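PDB 3HCW: maltose operon transcriptional repressor from Staphylococcus aureus subsp. aureus Mu50, which probably represses transcription of the maltose operon, its sugar-binding-protein-like C-terminal fragment being consistent with a domain that senses an effector. Local coordinates for residues A[201-204]-A[205-209]; A[208-211]-A[212-216]. All coordinates share one frame; numbering follows the deposited sequence.

Interaction 1 (A[201-204]-A[205-209]); sequences AMLH and LAILS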
loop_
_atom_site.group_PDB
_atom_site.type_symbol
_atom_site.label_atom_id
_atom_site.label_comp_id
_atom_site.label_asym_id
_atom_site.label_seq_id
_atom_site.Cartn_x
_atom_site.Cartn_y
_atom_site.Cartn_z
ATOM N N ALA A 201 10.652 -0.376 -4.184
ATOM C CA ALA A 201 10.114 0.841 -3.580
ATOM C C ALA A 201 9.881 0.782 -2.061
ATOM O O ALA A 201 10.080 1.773 -1.378
ATOM C CB ALA A 201 8.818 1.219 -4.289
ATOM N N MET A 202 9.463 -0.373 -1.542
ATOM C CA MET A 202 9.198 -0.528 -0.103
ATOM C C MET A 202 10.483 -0.398 0.712
ATOM O O MET A 202 10.519 0.326 1.709
ATOM C CB MET A 202 8.477 -1.859 0.176
ATOM C CG MET A 202 7.638 -1.878 1.463
ATOM S SD MET A 202 6.495 -0.479 1.702
ATOM C CE MET A 202 5.475 -0.608 0.240
ATOM N N LEU A 203 11.549 -1.054 0.253
ATOM C CA LEU A 203 12.883 -0.848 0.826
ATOM C C LEU A 203 13.381 0.602 0.619
ATOM O O LEU A 203 13.912 1.215 1.535
ATOM C CB LEU A 203 13.878 -1.855 0.232
ATOM C CG LEU A 203 15.357 -1.743 0.618
ATOM C CD1 LEU A 203 15.504 -1.966 2.113
ATOM C CD2 LEU A 203 16.204 -2.742 -0.186
ATOM N N HIS A 204 13.186 1.142 -0.580
ATOM C CA HIS A 204 13.573 2.526 -0.900
ATOM C C HIS A 204 12.980 3.571 0.040
ATOM O O HIS A 204 13.652 4.537 0.376
ATOM C CB HIS A 204 13.167 2.863 -2.332
ATOM C CG HIS A 204 13.842 4.073 -2.898
ATOM N ND1 HIS A 204 15.185 4.106 -3.196
ATOM C CD2 HIS A 204 13.342 5.274 -3.284
ATOM C CE1 HIS A 204 15.492 5.279 -3.720
ATOM N NE2 HIS A 204 14.391 6.009 -3.777
ATOM N N LEU A 205 11.732 3.372 0.463
ATOM C CA LEU A 205 11.082 4.318 1.367
ATOM C C LEU A 205 11.749 4.366 2.745
ATOM O O LEU A 205 11.795 5.422 3.366
ATOM C CB LEU A 205 9.600 4.018 1.512
ATOM C CG LEU A 205 8.657 4.251 0.320
ATOM C CD1 LEU A 205 7.272 3.741 0.689
ATOM C CD2 LEU A 205 8.582 5.709 -0.111
ATOM N N ALA A 206 12.263 3.225 3.208
ATOM C CA ALA A 206 13.024 3.169 4.457
ATOM C C ALA A 206 14.342 3.921 4.290
ATOM O O ALA A 206 14.765 4.620 5.201
ATOM C CB ALA A 206 13.285 1.720 4.871
ATOM N N ILE A 207 14.980 3.759 3.126
ATOM C CA ILE A 207 16.212 4.478 2.801
ATOM C C ILE A 207 16.006 6.005 2.861
ATOM O O ILE A 207 16.793 6.701 3.489
ATOM C CB ILE A 207 16.789 4.096 1.392
ATOM C CG1 ILE A 207 16.829 2.574 1.147
ATOM C CG2 ILE A 207 18.173 4.724 1.177
ATOM C CD1 ILE A 207 17.779 1.780 2.037
ATOM N N LEU A 208 14.950 6.507 2.214
ATOM C CA LEU A 208 14.666 7.950 2.174
ATOM C C LEU A 208 14.451 8.510 3.575
ATOM O O LEU A 208 14.843 9.637 3.860
ATOM C CB LEU A 208 13.447 8.256 1.283
ATOM C CG LEU A 208 13.514 7.761 -0.166
ATOM C CD1 LEU A 208 12.188 7.914 -0.895
ATOM C CD2 LEU A 208 14.637 8.410 -0.938
ATOM N N SER A 209 13.856 7.692 4.446
ATOM C CA SER A 209 13.578 8.067 5.828
ATOM C C SER A 209 14.869 8.262 6.608
ATOM O O SER A 209 15.003 9.232 7.358
ATOM C CB SER A 209 12.705 7.007 6.491
ATOM O OG SER A 209 12.258 7.448 7.764
#
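H204 and L208, one turn apart on helix 201-213, make the main side-chain contact here. The imidazole lies against the forked end of the leucine, with CD2 of H204 3.7 Å from CD1 of L208 and NE2 of H204 3.7 Å from CD2 of L208. Both methyls therefore meet the CD2-NE2 side of the ring obliquely. The histidine reaches this place because its CG stands anti to the backbone N (chi1 -163°). Its two nitrogens are taken up elsewhere, ND1 by S198 OG and NE2 by Q240 OE1, which fixes the rotation of the ring in its buried site. Looser apolar pairs continue round the helix: SD of M202 lies 4.4 Å from CD1 of L205, and CD1 of L203 lies 4.4 Å from CD1 of I207.

This is the first part of the helix in a beta-alpha-beta unit, strand 194-198, helix 201-213, strand 222-227, within the periplasmic binding protein-like fold. H204 and L208 face strand 222-227, touching T224, while I207 meets I137 of strand 133-139; L205 packs on I235 of the second subunit.

Backbone bonds supply the polar part. L208 N donates to H204 O at 3.0 Å, an N-H···O angle of 160°. L203 O receives I207 N at 3.2 Å, along with a weak bond from A206 N. At the first turn L205 N reaches A201 O at 2.9 Å, and CG of L205 lies 3.3 Å from that same oxygen.

Interaction 2 (A[208-211]-A[212-216]); sequences LSVL and YELNI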
loop_
_atom_site.group_PDB
_atom_site.type_symbol
_atom_site.label_atom_id
_atom_site.label_comp_id
_atom_site.label_asym_id
_atom_site.label_seq_id
_atom_site.Cartn_x
_atom_site.Cartn_y
_atom_site.Cartn_z
ATOM N N LEU A 208 14.950 6.507 2.214
ATOM C CA LEU A 208 14.666 7.950 2.174
ATOM C C LEU A 208 14.451 8.510 3.575
ATOM O O LEU A 208 14.843 9.637 3.860
ATOM C CB LEU A 208 13.447 8.256 1.283
ATOM C CG LEU A 208 13.514 7.761 -0.166
ATOM C CD1 LEU A 208 12.188 7.914 -0.895
ATOM C CD2 LEU A 208 14.637 8.410 -0.938
ATOM N N SER A 209 13.856 7.692 4.446
ATOM C CA SER A 209 13.578 8.067 5.828
ATOM C C SER A 209 14.869 8.262 6.608
ATOM O O SER A 209 15.003 9.232 7.358
ATOM C CB SER A 209 12.705 7.007 6.491
ATOM O OG SER A 209 12.258 7.448 7.764
ATOM N N VAL A 210 15.825 7.356 6.400
ATOM C CA VAL A 210 17.123 7.441 7.056
ATOM C C VAL A 210 17.910 8.629 6.484
ATOM O O VAL A 210 18.512 9.400 7.233
ATOM C CB VAL A 210 17.884 6.082 6.962
ATOM C CG1 VAL A 210 19.367 6.238 7.261
ATOM C CG2 VAL A 210 17.246 5.043 7.921
ATOM N N LEU A 211 17.847 8.799 5.164
ATOM C CA LEU A 211 18.476 9.941 4.475
ATOM C C LEU A 211 17.927 11.286 4.967
ATOM O O LEU A 211 18.676 12.255 5.083
ATOM C CB LEU A 211 18.330 9.809 2.946
ATOM C CG LEU A 211 19.407 9.180 2.060
ATOM C CD1 LEU A 211 20.276 8.126 2.751
ATOM C CD2 LEU A 211 18.798 8.623 0.791
ATOM N N TYR A 212 16.633 11.328 5.279
ATOM C CA TYR A 212 16.018 12.509 5.891
ATOM C C TYR A 212 16.622 12.761 7.270
ATOM O O TYR A 212 17.014 13.898 7.592
ATOM C CB TYR A 212 14.498 12.337 6.000
ATOM C CG TYR A 212 13.754 13.611 6.337
ATOM C CD1 TYR A 212 13.270 14.443 5.326
ATOM C CD2 TYR A 212 13.525 13.988 7.667
ATOM C CE1 TYR A 212 12.579 15.621 5.624
ATOM C CE2 TYR A 212 12.849 15.175 7.972
ATOM C CZ TYR A 212 12.370 15.978 6.943
ATOM O OH TYR A 212 11.685 17.142 7.234
ATOM N N GLU A 213 16.735 11.688 8.056
ATOM C CA GLU A 213 17.260 11.761 9.420
ATOM C C GLU A 213 18.696 12.300 9.467
ATOM O O GLU A 213 19.060 13.001 10.399
ATOM C CB GLU A 213 17.140 10.402 10.123
ATOM C CG GLU A 213 17.499 10.416 11.614
ATOM C CD GLU A 213 16.984 9.205 12.388
ATOM O OE1 GLU A 213 16.699 9.356 13.595
ATOM O OE2 GLU A 213 16.868 8.105 11.804
ATOM N N LEU A 214 19.482 11.997 8.439
ATOM C CA LEU A 214 20.881 12.382 8.370
ATOM C C LEU A 214 21.109 13.674 7.610
ATOM O O LEU A 214 22.257 14.088 7.431
ATOM C CB LEU A 214 21.697 11.262 7.720
ATOM C CG LEU A 214 21.805 9.945 8.501
ATOM C CD1 LEU A 214 22.604 8.950 7.694
ATOM C CD2 LEU A 214 22.454 10.170 9.858
ATOM N N ASN A 215 20.009 14.301 7.186
ATOM C CA ASN A 215 20.013 15.528 6.390
ATOM C C ASN A 215 20.785 15.412 5.079
ATOM O O ASN A 215 21.419 16.364 4.638
ATOM C CB ASN A 215 20.485 16.733 7.216
ATOM C CG ASN A 215 20.000 18.064 6.647
ATOM O OD1 ASN A 215 20.738 19.052 6.647
ATOM N ND2 ASN A 215 18.761 18.092 6.152
ATOM N N ILE A 216 20.715 14.234 4.467
ATOM C CA ILE A 216 21.308 13.983 3.156
ATOM C C ILE A 216 20.230 14.269 2.100
ATOM O O ILE A 216 19.334 13.448 1.873
ATOM C CB ILE A 216 21.826 12.538 3.053
ATOM C CG1 ILE A 216 22.836 12.256 4.168
ATOM C CG2 ILE A 216 22.448 12.294 1.691
ATOM C CD1 ILE A 216 23.211 10.798 4.314
#
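L211 and I216 meet where the chain turns back at the end of helix 201-213, CG of L211 lying 4.3 Å from CB of I216. The same two residues are tied through their backbones: I216 N gives a hydrogen bond to L211 O at 2.9 Å, almost in line with the carbonyl (C=O···N 161°). N215, with positive phi (57°), turns the chain out of the helix and completes a Schellman motif, its own N bonded to Y212 O. The reversal brings I216 back over the last turn, where it and L211 form the buried side of the contact. The buried V210 and the partly exposed L214 add a second apolar pair, CG1 of V210 4.2 Å from CD1 of L214. Here the carbonyl of V210 accepts L214 N at 3.0 Å, in the carbonyl plane, and CG of L214 leans to within 3.6 Å of that oxygen.

E213 and N215, whose side chains run in different directions, are the exposed residues of the contact. E213 touches the preceding turn only near its root, CB lying 3.4 Å from V210 O; with CG anti to the backbone N (chi1 -173°), the extended chain carries the carboxylate to a salt bridge with R173, which also bonds S209 OG.

Y212 belongs to the side facing the second subunit: its CB rests 3.4 Å from S209 O, while its ring leads away and its OH takes a hydrogen bond from I218 N of that subunit.

Helix 173-187 covers V210, L211 and I216 through I176, M180 and L187, and I216 also packs on V222, at the start of strand 222-227, the next strand of the beta-alpha-beta unit.

How the interactions relate
Interactions 1 and 2 follow each other along helix 201-213, sharing L208 and S209, with centres about 10 Å apart. Interaction 1 is buried and lies nearer the centre of the chain, about 14 Å from it; interaction 2, about 24 Å out, is only partly buried and includes exposed residues. Regular helical bonds run through both, but interaction 2 adds the C-terminal cap and an exposed glutamate paired with R173 outside its segments, where interaction 1 has a histidine held by partners in the same chain. L208 gives its side chain and N-H to the first and its carbonyl, which accepts Y212 N, to the second. Both contacts also touch the second subunit, so one helix contributes to domain core and dimer alike.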